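Local structure of protein induced by osmotic stress (Scheffersomyces stipitis, 5YWN) at residues 99-108 with 166-177; 12-20 with 195-204. The protein probably reduces ketones, haloketones among them, to alcohols with NADP(H) as cofactor, as a dihydroflavonol-4-reductase-like member of the extended short-chain dehydrogenases. The protein carries 1 engineered substitution. All coordinates share one frame; numbering follows the deposited sequence.

Interaction 1 (99-108 with 166-177). With NAP (NADP nicotinamide-adenine-dinucleotide phosphate), chain B.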
loop_
_atom_site.group_PDB
_atom_site.type_symbol
_atom_site.label_atom_id
_atom_site.label_comp_id
_atom_site.label_asym_id
_atom_site.label_seq_id
_atom_site.Cartn_x
_atom_site.Cartn_y
_atom_site.Cartn_z
ATOM N N ALA A 99 -8.902 10.588 -3.724
ATOM C CA ALA A 99 -9.102 9.461 -2.899
ATOM C C ALA A 99 -10.569 9.197 -2.570
ATOM O O ALA A 99 -11.029 8.135 -2.743
ATOM C CB ALA A 99 -8.319 9.635 -1.631
ATOM N N ILE A 100 -11.261 10.194 -2.053
ATOM C CA ILE A 100 -12.610 10.025 -1.610
ATOM C C ILE A 100 -13.655 9.862 -2.727
ATOM O O ILE A 100 -14.365 8.938 -2.747
ATOM C CB ILE A 100 -13.016 11.194 -0.699
ATOM C CG1 ILE A 100 -12.131 11.272 0.534
ATOM C CG2 ILE A 100 -14.459 11.082 -0.278
ATOM C CD1 ILE A 100 -12.257 12.570 1.241
ATOM N N ASN A 101 -13.710 10.799 -3.630
ATOM C CA ASN A 101 -14.539 10.689 -4.792
ATOM C C ASN A 101 -14.148 9.551 -5.720
ATOM O O ASN A 101 -14.966 8.831 -6.143
ATOM C CB ASN A 101 -14.629 12.002 -5.525
ATOM C CG ASN A 101 -15.594 12.963 -4.868
ATOM O OD1 ASN A 101 -16.091 12.726 -3.812
ATOM N ND2 ASN A 101 -15.827 14.035 -5.497
ATOM N N GLY A 102 -12.873 9.377 -5.934
ATOM C CA GLY A 102 -12.411 8.298 -6.745
ATOM C C GLY A 102 -12.870 6.962 -6.177
ATOM O O GLY A 102 -13.298 6.139 -6.910
ATOM N N THR A 103 -12.786 6.789 -4.880
ATOM C CA THR A 103 -13.267 5.596 -4.252
ATOM C C THR A 103 -14.810 5.398 -4.346
ATOM O O THR A 103 -15.249 4.395 -4.716
ATOM C CB THR A 103 -12.729 5.437 -2.814
ATOM O OG1 THR A 103 -11.319 5.284 -2.827
ATOM C CG2 THR A 103 -13.324 4.324 -2.159
ATOM N N LYS A 104 -15.561 6.438 -4.076
ATOM C CA LYS A 104 -16.986 6.450 -4.180
ATOM C C LYS A 104 -17.443 6.113 -5.618
ATOM O O LYS A 104 -18.307 5.341 -5.816
ATOM C CB LYS A 104 -17.485 7.858 -3.806
ATOM C CG LYS A 104 -17.488 8.185 -2.337
ATOM C CD LYS A 104 -18.239 9.455 -2.031
ATOM C CE LYS A 104 -18.071 9.865 -0.603
ATOM N NZ LYS A 104 -18.867 11.035 -0.208
ATOM N N TYR A 105 -16.818 6.707 -6.593
ATOM C CA TYR A 105 -17.097 6.457 -7.997
ATOM C C TYR A 105 -16.716 5.039 -8.523
ATOM O O TYR A 105 -17.388 4.508 -9.349
ATOM C CB TYR A 105 -16.611 7.603 -8.870
ATOM C CG TYR A 105 -17.182 8.945 -8.489
ATOM C CD1 TYR A 105 -18.216 9.054 -7.612
ATOM C CD2 TYR A 105 -16.668 10.093 -9.002
ATOM C CE1 TYR A 105 -18.739 10.270 -7.270
ATOM C CE2 TYR A 105 -17.180 11.310 -8.690
ATOM C CZ TYR A 105 -18.203 11.390 -7.805
ATOM O OH TYR A 105 -18.701 12.580 -7.504
ATOM N N VAL A 106 -15.634 4.474 -8.026
ATOM C CA VAL A 106 -15.269 3.131 -8.407
ATOM C C VAL A 106 -16.369 2.161 -7.951
ATOM O O VAL A 106 -16.809 1.378 -8.689
ATOM C CB VAL A 106 -13.931 2.706 -7.761
ATOM C CG1 VAL A 106 -13.702 1.222 -7.749
ATOM C CG2 VAL A 106 -12.789 3.343 -8.469
ATOM N N LEU A 107 -16.754 2.279 -6.705
ATOM C CA LEU A 107 -17.719 1.407 -6.160
ATOM C C LEU A 107 -19.056 1.524 -6.895
ATOM O O LEU A 107 -19.657 0.564 -7.164
ATOM C CB LEU A 107 -17.865 1.620 -4.673
ATOM C CG LEU A 107 -16.648 1.346 -3.817
ATOM C CD1 LEU A 107 -16.848 1.840 -2.408
ATOM C CD2 LEU A 107 -16.260 -0.096 -3.847
ATOM N N GLN A 108 -19.458 2.724 -7.203
ATOM C CA GLN A 108 -20.650 2.937 -7.922
ATOM C C GLN A 108 -20.565 2.327 -9.338
ATOM O O GLN A 108 -21.483 1.762 -9.793
ATOM C CB GLN A 108 -21.002 4.402 -7.975
ATOM C CG GLN A 108 -22.296 4.668 -8.681
ATOM C CD GLN A 108 -23.491 4.223 -7.902
ATOM O OE1 GLN A 108 -23.689 4.630 -6.805
ATOM N NE2 GLN A 108 -24.285 3.403 -8.485
ATOM N N SER A 166 -7.412 11.687 3.565
ATOM C CA SER A 166 -7.802 11.052 2.341
ATOM C C SER A 166 -8.084 9.581 2.583
ATOM O O SER A 166 -9.012 9.088 2.087
ATOM C CB SER A 166 -6.746 11.190 1.228
ATOM O OG SER A 166 -5.619 10.428 1.392
ATOM N N LYS A 167 -7.249 8.930 3.344
ATOM C CA LYS A 167 -7.446 7.553 3.661
ATOM C C LYS A 167 -8.633 7.250 4.583
ATOM O O LYS A 167 -9.406 6.422 4.301
ATOM C CB LYS A 167 -6.142 6.900 4.122
ATOM C CG LYS A 167 -4.933 7.139 3.282
ATOM C CD LYS A 167 -5.062 6.664 1.871
ATOM C CE LYS A 167 -5.434 5.235 1.808
ATOM N NZ LYS A 167 -5.352 4.688 0.455
ATOM N N GLN A 168 -8.765 8.003 5.651
ATOM C CA GLN A 168 -9.828 7.817 6.564
ATOM C C GLN A 168 -11.180 8.005 5.897
ATOM O O GLN A 168 -11.991 7.207 6.054
ATOM C CB GLN A 168 -9.706 8.829 7.697
ATOM C CG GLN A 168 -10.749 8.718 8.780
ATOM C CD GLN A 168 -11.027 10.002 9.555
ATOM O OE1 GLN A 168 -12.099 10.186 10.044
ATOM N NE2 GLN A 168 -10.049 10.851 9.676
ATOM N N PHE A 169 -11.358 9.085 5.174
ATOM C CA PHE A 169 -12.593 9.393 4.481
ATOM C C PHE A 169 -12.992 8.487 3.305
ATOM O O PHE A 169 -14.090 8.118 3.192
ATOM C CB PHE A 169 -12.748 10.888 4.215
ATOM C CG PHE A 169 -12.728 11.691 5.466
ATOM C CD1 PHE A 169 -13.753 11.633 6.333
ATOM C CD2 PHE A 169 -11.637 12.395 5.815
ATOM C CE1 PHE A 169 -13.708 12.308 7.529
ATOM C CE2 PHE A 169 -11.572 13.063 7.004
ATOM C CZ PHE A 169 -12.606 13.018 7.858
ATOM N N ALA A 170 -12.034 8.123 2.506
ATOM C CA ALA A 170 -12.270 7.157 1.487
ATOM C C ALA A 170 -12.694 5.823 2.060
ATOM O O ALA A 170 -13.647 5.330 1.639
ATOM C CB ALA A 170 -11.080 7.005 0.614
ATOM N N GLU A 171 -12.015 5.319 3.074
ATOM C CA GLU A 171 -12.386 4.073 3.709
ATOM C C GLU A 171 -13.773 4.089 4.363
ATOM O O GLU A 171 -14.520 3.201 4.173
ATOM C CB GLU A 171 -11.331 3.543 4.680
ATOM C CG GLU A 171 -11.523 2.070 5.043
ATOM C CD GLU A 171 -10.795 1.533 6.264
ATOM O OE1 GLU A 171 -9.772 2.021 6.651
ATOM O OE2 GLU A 171 -11.303 0.589 6.817
ATOM N N ARG A 172 -14.087 5.161 5.061
ATOM C CA ARG A 172 -15.396 5.363 5.619
ATOM C C ARG A 172 -16.457 5.375 4.497
ATOM O O ARG A 172 -17.446 4.789 4.616
ATOM C CB ARG A 172 -15.451 6.646 6.410
ATOM C CG ARG A 172 -14.831 6.638 7.792
ATOM C CD ARG A 172 -15.021 7.990 8.434
ATOM N NE ARG A 172 -14.278 8.250 9.636
ATOM C CZ ARG A 172 -14.564 7.765 10.821
ATOM N NH1 ARG A 172 -13.837 8.085 11.844
ATOM N NH2 ARG A 172 -15.569 6.983 10.992
ATOM N N ALA A 173 -16.160 6.022 3.408
ATOM C CA ALA A 173 -17.032 6.075 2.286
ATOM C C ALA A 173 -17.279 4.689 1.689
ATOM O O ALA A 173 -18.352 4.370 1.378
ATOM C CB ALA A 173 -16.513 7.024 1.247
ATOM N N ALA A 174 -16.247 3.883 1.611
ATOM C CA ALA A 174 -16.369 2.529 1.120
ATOM C C ALA A 174 -17.304 1.687 2.014
ATOM O O ALA A 174 -18.210 1.110 1.537
ATOM C CB ALA A 174 -15.016 1.891 1.007
ATOM N N TRP A 175 -17.103 1.737 3.315
ATOM C CA TRP A 175 -17.975 1.068 4.248
ATOM C C TRP A 175 -19.406 1.611 4.180
ATOM O O TRP A 175 -20.340 0.864 4.207
ATOM C CB TRP A 175 -17.424 1.072 5.659
ATOM C CG TRP A 175 -16.155 0.261 5.810
ATOM C CD1 TRP A 175 -14.963 0.720 6.155
ATOM C CD2 TRP A 175 -15.993 -1.123 5.582
ATOM N NE1 TRP A 175 -14.059 -0.257 6.180
ATOM C CE2 TRP A 175 -14.647 -1.418 5.821
ATOM C CE3 TRP A 175 -16.839 -2.144 5.189
ATOM C CZ2 TRP A 175 -14.135 -2.675 5.706
ATOM C CZ3 TRP A 175 -16.334 -3.393 5.062
ATOM C CH2 TRP A 175 -14.987 -3.654 5.328
ATOM N N GLU A 176 -19.533 2.911 4.026
ATOM C CA GLU A 176 -20.814 3.529 3.880
ATOM C C GLU A 176 -21.556 3.059 2.619
ATOM O O GLU A 176 -22.699 2.806 2.669
ATOM C CB GLU A 176 -20.731 5.032 3.897
ATOM C CG GLU A 176 -22.070 5.687 4.005
ATOM C CD GLU A 176 -22.162 6.984 3.241
ATOM O OE1 GLU A 176 -21.161 7.739 3.170
ATOM O OE2 GLU A 176 -23.247 7.269 2.714
ATOM N N PHE A 177 -20.847 2.923 1.527
ATOM C CA PHE A 177 -21.430 2.478 0.304
ATOM C C PHE A 177 -22.013 1.093 0.464
ATOM O O PHE A 177 -23.081 0.851 0.044
ATOM C CB PHE A 177 -20.373 2.453 -0.792
ATOM C CG PHE A 177 -20.868 1.997 -2.128
ATOM C CD1 PHE A 177 -20.886 0.662 -2.453
ATOM C CD2 PHE A 177 -21.273 2.893 -3.047
ATOM C CE1 PHE A 177 -21.304 0.245 -3.664
ATOM C CE2 PHE A 177 -21.699 2.488 -4.274
ATOM C CZ PHE A 177 -21.727 1.164 -4.577
HETATM P PA NAP B . 2.747 4.810 -5.106
HETATM O O1A NAP B . 3.886 3.846 -5.331
HETATM O O2A NAP B . 2.910 6.268 -5.466
HETATM O O5B NAP B . 1.449 4.244 -5.873
HETATM C C5B NAP B . 0.376 5.116 -6.219
HETATM C C4B NAP B . -0.176 4.737 -7.589
HETATM O O4B NAP B . -1.521 5.205 -7.723
HETATM C C3B NAP B . 0.646 5.351 -8.711
HETATM O O3B NAP B . 1.222 4.332 -9.535
HETATM C C2B NAP B . -0.308 6.214 -9.514
HETATM O O2B NAP B . -0.371 5.773 -10.868
HETATM C C1B NAP B . -1.667 6.085 -8.842
HETATM N N9A NAP B . -2.138 7.416 -8.386
HETATM C C8A NAP B . -1.555 8.171 -7.434
HETATM N N7A NAP B . -2.239 9.332 -7.260
HETATM C C5A NAP B . -3.281 9.329 -8.111
HETATM C C6A NAP B . -4.396 10.245 -8.442
HETATM N N6A NAP B . -4.538 11.435 -7.808
HETATM N N1A NAP B . -5.267 9.855 -9.399
HETATM C C2A NAP B . -5.145 8.678 -10.042
HETATM N N3A NAP B . -4.155 7.803 -9.787
HETATM C C4A NAP B . -3.210 8.063 -8.852
HETATM O O3 NAP B . 2.308 4.719 -3.559
HETATM P PN NAP B . 2.437 3.332 -2.754
HETATM O O1N NAP B . 3.409 3.534 -1.617
HETATM O O2N NAP B . 2.667 2.224 -3.754
HETATM O O5D NAP B . 0.964 3.148 -2.130
HETATM C C5D NAP B . 0.045 2.221 -2.705
HETATM C C4D NAP B . -1.285 2.282 -1.963
HETATM O O4D NAP B . -1.168 1.640 -0.688
HETATM C C3D NAP B . -1.732 3.716 -1.723
HETATM O O3D NAP B . -2.957 3.986 -2.410
HETATM C C2D NAP B . -1.914 3.860 -0.225
HETATM O O2D NAP B . -3.255 4.248 0.088
HETATM C C1D NAP B . -1.591 2.500 0.375
HETATM N N1N NAP B . -0.532 2.631 1.381
HETATM C C2N NAP B . 0.749 2.492 1.017
HETATM C C3N NAP B . 1.769 2.613 1.955
HETATM C C7N NAP B . 3.201 2.456 1.540
HETATM O O7N NAP B . 4.087 2.806 2.302
HETATM N N7N NAP B . 3.470 1.935 0.343
HETATM C C4N NAP B . 1.449 2.881 3.278
HETATM C C5N NAP B . 0.115 3.021 3.629
HETATM C C6N NAP B . -0.866 2.890 2.653
HETATM P P2B NAP B . 0.630 6.382 -11.972
HETATM O O1X NAP B . -0.127 6.234 -13.270
HETATM O O2X NAP B . 0.835 7.810 -11.530
HETATM O O3X NAP B . 1.861 5.514 -11.866
#
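Leu-107 sets its CB over the centre of the Phe-177 ring, 3.7 Å from the centroid and 3° off the ring normal, a CH-pi contact. The ring reaches the other helix because Phe-177 CG stands anti to the backbone N (chi1 180°), and its CZ comes to 3.4 Å from Leu-107 O. Leu-107 CD1 meets Ala-174 CA at 3.6 Å. Further along, alanines bring the helices close: Ala-170 CB lies 3.5 Å from Ala-99 O, and the axes approach to 8.2 Å at a crossing angle of -20°. Ile-100 and Phe-169 run side by side, Ile-100 CD1 touching Phe-169 CB at 3.5 Å, while the extended chain of Lys-104 passes over Ala-173. These are neighbouring helices on one face of the Rossmann sheet, Leu-107 resting on Val-120 and Ala-174 on Leu-187. Behind this layer, Thr-103 OG1 bonds to Ala-99 O at 2.9 Å, nearly in line with the carbonyl; that oxygen also takes Thr-103 N, and the hydroxyl has a second partner in His-79. Ser-166, whose CB meets Ala-99 CB at 3.6 Å, ties its OG to Tyr-163 O. Tyr-163 and Lys-167 form the family's YxxxK motif, and both bind NADP.

Interaction 2 (12-20 with 195-204). With NAP (NADP nicotinamide-adenine-dinucleotide phosphate), chain B.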
loop_
_atom_site.group_PDB
_atom_site.type_symbol
_atom_site.label_atom_id
_atom_site.label_comp_id
_atom_site.label_asym_id
_atom_site.label_seq_id
_atom_site.Cartn_x
_atom_site.Cartn_y
_atom_site.Cartn_z
ATOM N N GLY A 12 1.968 1.351 -9.609
ATOM C CA GLY A 12 2.501 1.555 -8.290
ATOM C C GLY A 12 3.285 0.402 -7.686
ATOM O O GLY A 12 3.248 -0.666 -8.187
ATOM N N TYR A 13 4.009 0.707 -6.627
ATOM C CA TYR A 13 4.896 -0.206 -5.956
ATOM C C TYR A 13 4.196 -1.389 -5.325
ATOM O O TYR A 13 4.487 -2.479 -5.632
ATOM C CB TYR A 13 5.654 0.585 -4.887
ATOM C CG TYR A 13 6.408 -0.150 -3.780
ATOM C CD1 TYR A 13 7.427 -1.034 -4.043
ATOM C CD2 TYR A 13 6.157 0.129 -2.476
ATOM C CE1 TYR A 13 8.133 -1.627 -3.018
ATOM C CE2 TYR A 13 6.823 -0.471 -1.467
ATOM C CZ TYR A 13 7.823 -1.352 -1.732
ATOM O OH TYR A 13 8.464 -1.901 -0.692
ATOM N N LEU A 14 3.233 -1.144 -4.489
ATOM C CA LEU A 14 2.387 -2.196 -3.963
ATOM C C LEU A 14 1.562 -2.937 -5.039
ATOM O O LEU A 14 1.428 -4.098 -5.014
ATOM C CB LEU A 14 1.420 -1.639 -2.952
ATOM C CG LEU A 14 0.374 -2.590 -2.429
ATOM C CD1 LEU A 14 1.086 -3.759 -1.813
ATOM C CD2 LEU A 14 -0.497 -1.896 -1.413
ATOM N N ALA A 15 1.024 -2.193 -5.956
ATOM C CA ALA A 15 0.178 -2.732 -6.980
ATOM C C ALA A 15 0.918 -3.753 -7.856
ATOM O O ALA A 15 0.398 -4.755 -8.127
ATOM C CB ALA A 15 -0.364 -1.626 -7.813
ATOM N N GLN A 16 2.156 -3.460 -8.214
ATOM C CA GLN A 16 2.995 -4.377 -8.962
ATOM C C GLN A 16 3.315 -5.682 -8.237
ATOM O O GLN A 16 3.338 -6.659 -8.826
ATOM C CB GLN A 16 4.243 -3.707 -9.504
ATOM C CG GLN A 16 3.968 -2.752 -10.638
ATOM C CD GLN A 16 5.176 -2.355 -11.438
ATOM O OE1 GLN A 16 5.855 -3.172 -11.968
ATOM N NE2 GLN A 16 5.410 -1.080 -11.533
ATOM N N GLN A 17 3.596 -5.625 -6.953
ATOM C CA GLN A 17 3.764 -6.792 -6.154
ATOM C C GLN A 17 2.478 -7.600 -6.036
ATOM O O GLN A 17 2.512 -8.747 -6.110
ATOM C CB GLN A 17 4.356 -6.463 -4.791
ATOM C CG GLN A 17 5.848 -6.156 -4.786
ATOM C CD GLN A 17 6.735 -7.394 -4.877
ATOM O OE1 GLN A 17 6.331 -8.395 -5.280
ATOM N NE2 GLN A 17 7.929 -7.262 -4.495
ATOM N N ILE A 18 1.361 -6.936 -5.885
ATOM C CA ILE A 18 0.096 -7.590 -5.886
ATOM C C ILE A 18 -0.106 -8.300 -7.230
ATOM O O ILE A 18 -0.463 -9.403 -7.245
ATOM C CB ILE A 18 -1.042 -6.577 -5.636
ATOM C CG1 ILE A 18 -1.050 -6.125 -4.177
ATOM C CG2 ILE A 18 -2.407 -7.123 -6.033
ATOM C CD1 ILE A 18 -2.036 -5.052 -3.873
ATOM N N ILE A 19 0.166 -7.621 -8.320
ATOM C CA ILE A 19 -0.012 -8.166 -9.629
ATOM C C ILE A 19 0.877 -9.392 -9.847
ATOM O O ILE A 19 0.417 -10.361 -10.246
ATOM C CB ILE A 19 0.220 -7.098 -10.719
ATOM C CG1 ILE A 19 -0.883 -6.031 -10.692
ATOM C CG2 ILE A 19 0.346 -7.723 -12.097
ATOM C CD1 ILE A 19 -0.599 -4.786 -11.436
ATOM N N ALA A 20 2.137 -9.307 -9.476
ATOM C CA ALA A 20 3.051 -10.420 -9.605
ATOM C C ALA A 20 2.594 -11.611 -8.793
ATOM O O ALA A 20 2.681 -12.692 -9.251
ATOM C CB ALA A 20 4.443 -10.028 -9.224
ATOM N N ILE A 195 5.542 0.621 4.148
ATOM C CA ILE A 195 5.826 -0.529 3.343
ATOM C C ILE A 195 7.257 -0.532 2.770
ATOM O O ILE A 195 7.612 0.296 1.996
ATOM C CB ILE A 195 4.810 -0.689 2.203
ATOM C CG1 ILE A 195 3.370 -0.697 2.715
ATOM C CG2 ILE A 195 5.127 -1.911 1.386
ATOM C CD1 ILE A 195 2.366 -0.800 1.625
ATOM N N PHE A 196 8.019 -1.524 3.174
ATOM C CA PHE A 196 9.370 -1.742 2.716
ATOM C C PHE A 196 9.478 -3.064 1.923
ATOM O O PHE A 196 8.669 -3.905 2.025
ATOM C CB PHE A 196 10.405 -1.782 3.851
ATOM C CG PHE A 196 10.440 -0.581 4.736
ATOM C CD1 PHE A 196 10.033 0.650 4.317
ATOM C CD2 PHE A 196 10.914 -0.700 6.007
ATOM C CE1 PHE A 196 10.082 1.715 5.159
ATOM C CE2 PHE A 196 10.978 0.367 6.840
ATOM C CZ PHE A 196 10.552 1.565 6.431
ATOM N N GLY A 197 10.566 -3.202 1.205
ATOM C CA GLY A 197 10.830 -4.355 0.416
ATOM C C GLY A 197 11.142 -4.141 -1.054
ATOM O O GLY A 197 10.967 -3.098 -1.577
ATOM N N PRO A 198 11.651 -5.165 -1.714
ATOM C CA PRO A 198 12.046 -5.040 -3.113
ATOM C C PRO A 198 10.895 -4.771 -4.049
ATOM O O PRO A 198 9.824 -5.118 -3.721
ATOM C CB PRO A 198 12.636 -6.402 -3.421
ATOM C CG PRO A 198 11.939 -7.324 -2.521
ATOM C CD PRO A 198 11.711 -6.562 -1.276
ATOM N N GLN A 199 11.148 -4.100 -5.158
ATOM C CA GLN A 199 10.176 -3.885 -6.209
ATOM C C GLN A 199 9.895 -5.170 -6.954
ATOM O O GLN A 199 10.743 -5.982 -7.046
ATOM C CB GLN A 199 10.673 -2.884 -7.223
ATOM C CG GLN A 199 11.326 -1.660 -6.681
ATOM C CD GLN A 199 10.354 -0.613 -6.240
ATOM O OE1 GLN A 199 9.535 -0.178 -6.986
ATOM N NE2 GLN A 199 10.480 -0.192 -5.032
ATOM N N ALA A 200 8.713 -5.305 -7.527
ATOM C CA ALA A 200 8.352 -6.508 -8.237
ATOM C C ALA A 200 9.282 -6.835 -9.434
ATOM O O ALA A 200 9.599 -7.947 -9.670
ATOM C CB ALA A 200 6.905 -6.463 -8.666
ATOM N N LYS A 201 9.721 -5.808 -10.134
ATOM C CA LYS A 201 10.596 -5.946 -11.262
ATOM C C LYS A 201 11.834 -5.074 -11.133
ATOM O O LYS A 201 11.737 -3.912 -10.824
ATOM C CB LYS A 201 9.868 -5.569 -12.529
ATOM C CG LYS A 201 8.802 -6.534 -12.979
ATOM C CD LYS A 201 9.362 -7.803 -13.534
ATOM C CE LYS A 201 8.239 -8.733 -13.843
ATOM N NZ LYS A 201 8.635 -9.855 -14.681
ATOM N N ASP A 202 12.960 -5.648 -11.481
ATOM C CA ASP A 202 14.234 -4.984 -11.468
ATOM C C ASP A 202 14.219 -3.768 -12.364
ATOM O O ASP A 202 14.774 -2.786 -12.035
ATOM C CB ASP A 202 15.321 -5.927 -11.922
ATOM C CG ASP A 202 15.593 -7.015 -10.932
ATOM O OD1 ASP A 202 15.165 -6.887 -9.789
ATOM O OD2 ASP A 202 16.204 -7.995 -11.305
ATOM N N GLU A 203 13.514 -3.872 -13.459
ATOM C CA GLU A 203 13.388 -2.845 -14.457
ATOM C C GLU A 203 12.730 -1.569 -13.960
ATOM O O GLU A 203 12.923 -0.544 -14.498
ATOM C CB GLU A 203 12.616 -3.394 -15.651
ATOM C CG GLU A 203 13.250 -4.552 -16.345
ATOM C CD GLU A 203 12.816 -5.895 -15.828
ATOM O OE1 GLU A 203 12.436 -6.012 -14.673
ATOM O OE2 GLU A 203 12.889 -6.854 -16.573
ATOM N N GLU A 204 11.935 -1.687 -12.921
ATOM C CA GLU A 204 11.241 -0.599 -12.352
ATOM C C GLU A 204 12.010 0.088 -11.254
ATOM O O GLU A 204 11.602 1.083 -10.770
ATOM C CB GLU A 204 9.857 -1.043 -11.878
ATOM C CG GLU A 204 8.899 -1.468 -13.000
ATOM C CD GLU A 204 8.332 -0.306 -13.797
ATOM O OE1 GLU A 204 8.779 -0.075 -14.911
ATOM O OE2 GLU A 204 7.467 0.404 -13.299
HETATM P PA NAP B . 2.747 4.810 -5.106
HETATM O O1A NAP B . 3.886 3.846 -5.331
HETATM O O2A NAP B . 2.910 6.268 -5.466
HETATM O O5B NAP B . 1.449 4.244 -5.873
HETATM C C5B NAP B . 0.376 5.116 -6.219
HETATM C C4B NAP B . -0.176 4.737 -7.589
HETATM O O4B NAP B . -1.521 5.205 -7.723
HETATM C C3B NAP B . 0.646 5.351 -8.711
HETATM O O3B NAP B . 1.222 4.332 -9.535
HETATM C C2B NAP B . -0.308 6.214 -9.514
HETATM O O2B NAP B . -0.371 5.773 -10.868
HETATM C C1B NAP B . -1.667 6.085 -8.842
HETATM N N9A NAP B . -2.138 7.416 -8.386
HETATM C C8A NAP B . -1.555 8.171 -7.434
HETATM N N7A NAP B . -2.239 9.332 -7.260
HETATM C C5A NAP B . -3.281 9.329 -8.111
HETATM C C6A NAP B . -4.396 10.245 -8.442
HETATM N N6A NAP B . -4.538 11.435 -7.808
HETATM N N1A NAP B . -5.267 9.855 -9.399
HETATM C C2A NAP B . -5.145 8.678 -10.042
HETATM N N3A NAP B . -4.155 7.803 -9.787
HETATM C C4A NAP B . -3.210 8.063 -8.852
HETATM O O3 NAP B . 2.308 4.719 -3.559
HETATM P PN NAP B . 2.437 3.332 -2.754
HETATM O O1N NAP B . 3.409 3.534 -1.617
HETATM O O2N NAP B . 2.667 2.224 -3.754
HETATM O O5D NAP B . 0.964 3.148 -2.130
HETATM C C5D NAP B . 0.045 2.221 -2.705
HETATM C C4D NAP B . -1.285 2.282 -1.963
HETATM O O4D NAP B . -1.168 1.640 -0.688
HETATM C C3D NAP B . -1.732 3.716 -1.723
HETATM O O3D NAP B . -2.957 3.986 -2.410
HETATM C C2D NAP B . -1.914 3.860 -0.225
HETATM O O2D NAP B . -3.255 4.248 0.088
HETATM C C1D NAP B . -1.591 2.500 0.375
HETATM N N1N NAP B . -0.532 2.631 1.381
HETATM C C2N NAP B . 0.749 2.492 1.017
HETATM C C3N NAP B . 1.769 2.613 1.955
HETATM C C7N NAP B . 3.201 2.456 1.540
HETATM O O7N NAP B . 4.087 2.806 2.302
HETATM N N7N NAP B . 3.470 1.935 0.343
HETATM C C4N NAP B . 1.449 2.881 3.278
HETATM C C5N NAP B . 0.115 3.021 3.629
HETATM C C6N NAP B . -0.866 2.890 2.653
HETATM P P2B NAP B . 0.630 6.382 -11.972
HETATM O O1X NAP B . -0.127 6.234 -13.270
HETATM O O2X NAP B . 0.835 7.810 -11.530
HETATM O O3X NAP B . 1.861 5.514 -11.866
HETATM O O HOH W 1 6.874 -3.214 -6.966
HETATM O O HOH W 2 8.137 -3.339 -10.159
#
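Tyr-13 is gripped closely by the chain from Ile-195 to Gln-199. Its OH donates to Gly-197 O at 2.9 Å, coming from above the carbonyl plane, while CE2 touches Ile-195 CG2 at 3.6 Å. The Gln-199 side chain crosses the tyrosine at about a right angle, amide and ring planes 17° apart, with Gln-199 NE2 3.3 Å from Tyr-13 CD1. The ring extends this way because CG lies anti to the backbone N (chi1 165°). Without ring and hydroxyl, as with an alanine here, Gly-197 O is likely to lose its mate and a gap to open between Ile-195 and Gln-199. Gly-12 sits at the N-cap position, where the glycine-rich, dinucleotide-binding turn of the Rossmann fold leads into the helix; Tyr-13 N and Leu-14 N send weak bonds to the NADP phosphates, and Ile-195 N holds the carboxamide oxygen O7N at 3.2 Å. Farther out, Ala-200 CB still packs against Gln-16 and Ala-20, but around it polar links and water take over. Pro-198 O accepts Gln-17 NE2 at 3.0 Å. Water 1 bridges Tyr-13 O and Ala-200 N; water 2 joins Lys-201 N and, weakly, Gln-16 OE1, which also bonds Tyr-46. Gln-16 NE2 meets Glu-204 OE2 at 3.1 Å (164°), and Asn-41 holds the other carboxylate oxygen.

How the interactions relate
Interaction 1 is a buried, mainly apolar helix-to-helix contact, built largely from alanines, Ile-100, Leu-107 and Phe-177, with no hydrogen bond between its segments. Interaction 2 is only partly buried; there a helix start meets a strand end and the loop after it, and three direct hydrogen bonds plus two waters join the pair. Their centres lie 24 Å apart, on opposite sides of the chain's centre, and they share no helix or strand, yet both border the same NADP. Interaction 1 approaches the cofactor through Lys-167, near the nicotinamide ribose, whereas 12-20 with 195-204 reaches it largely through backbone N-H groups. One is regular helix packing; the other sets a helix start against an irregular chain, with water between them.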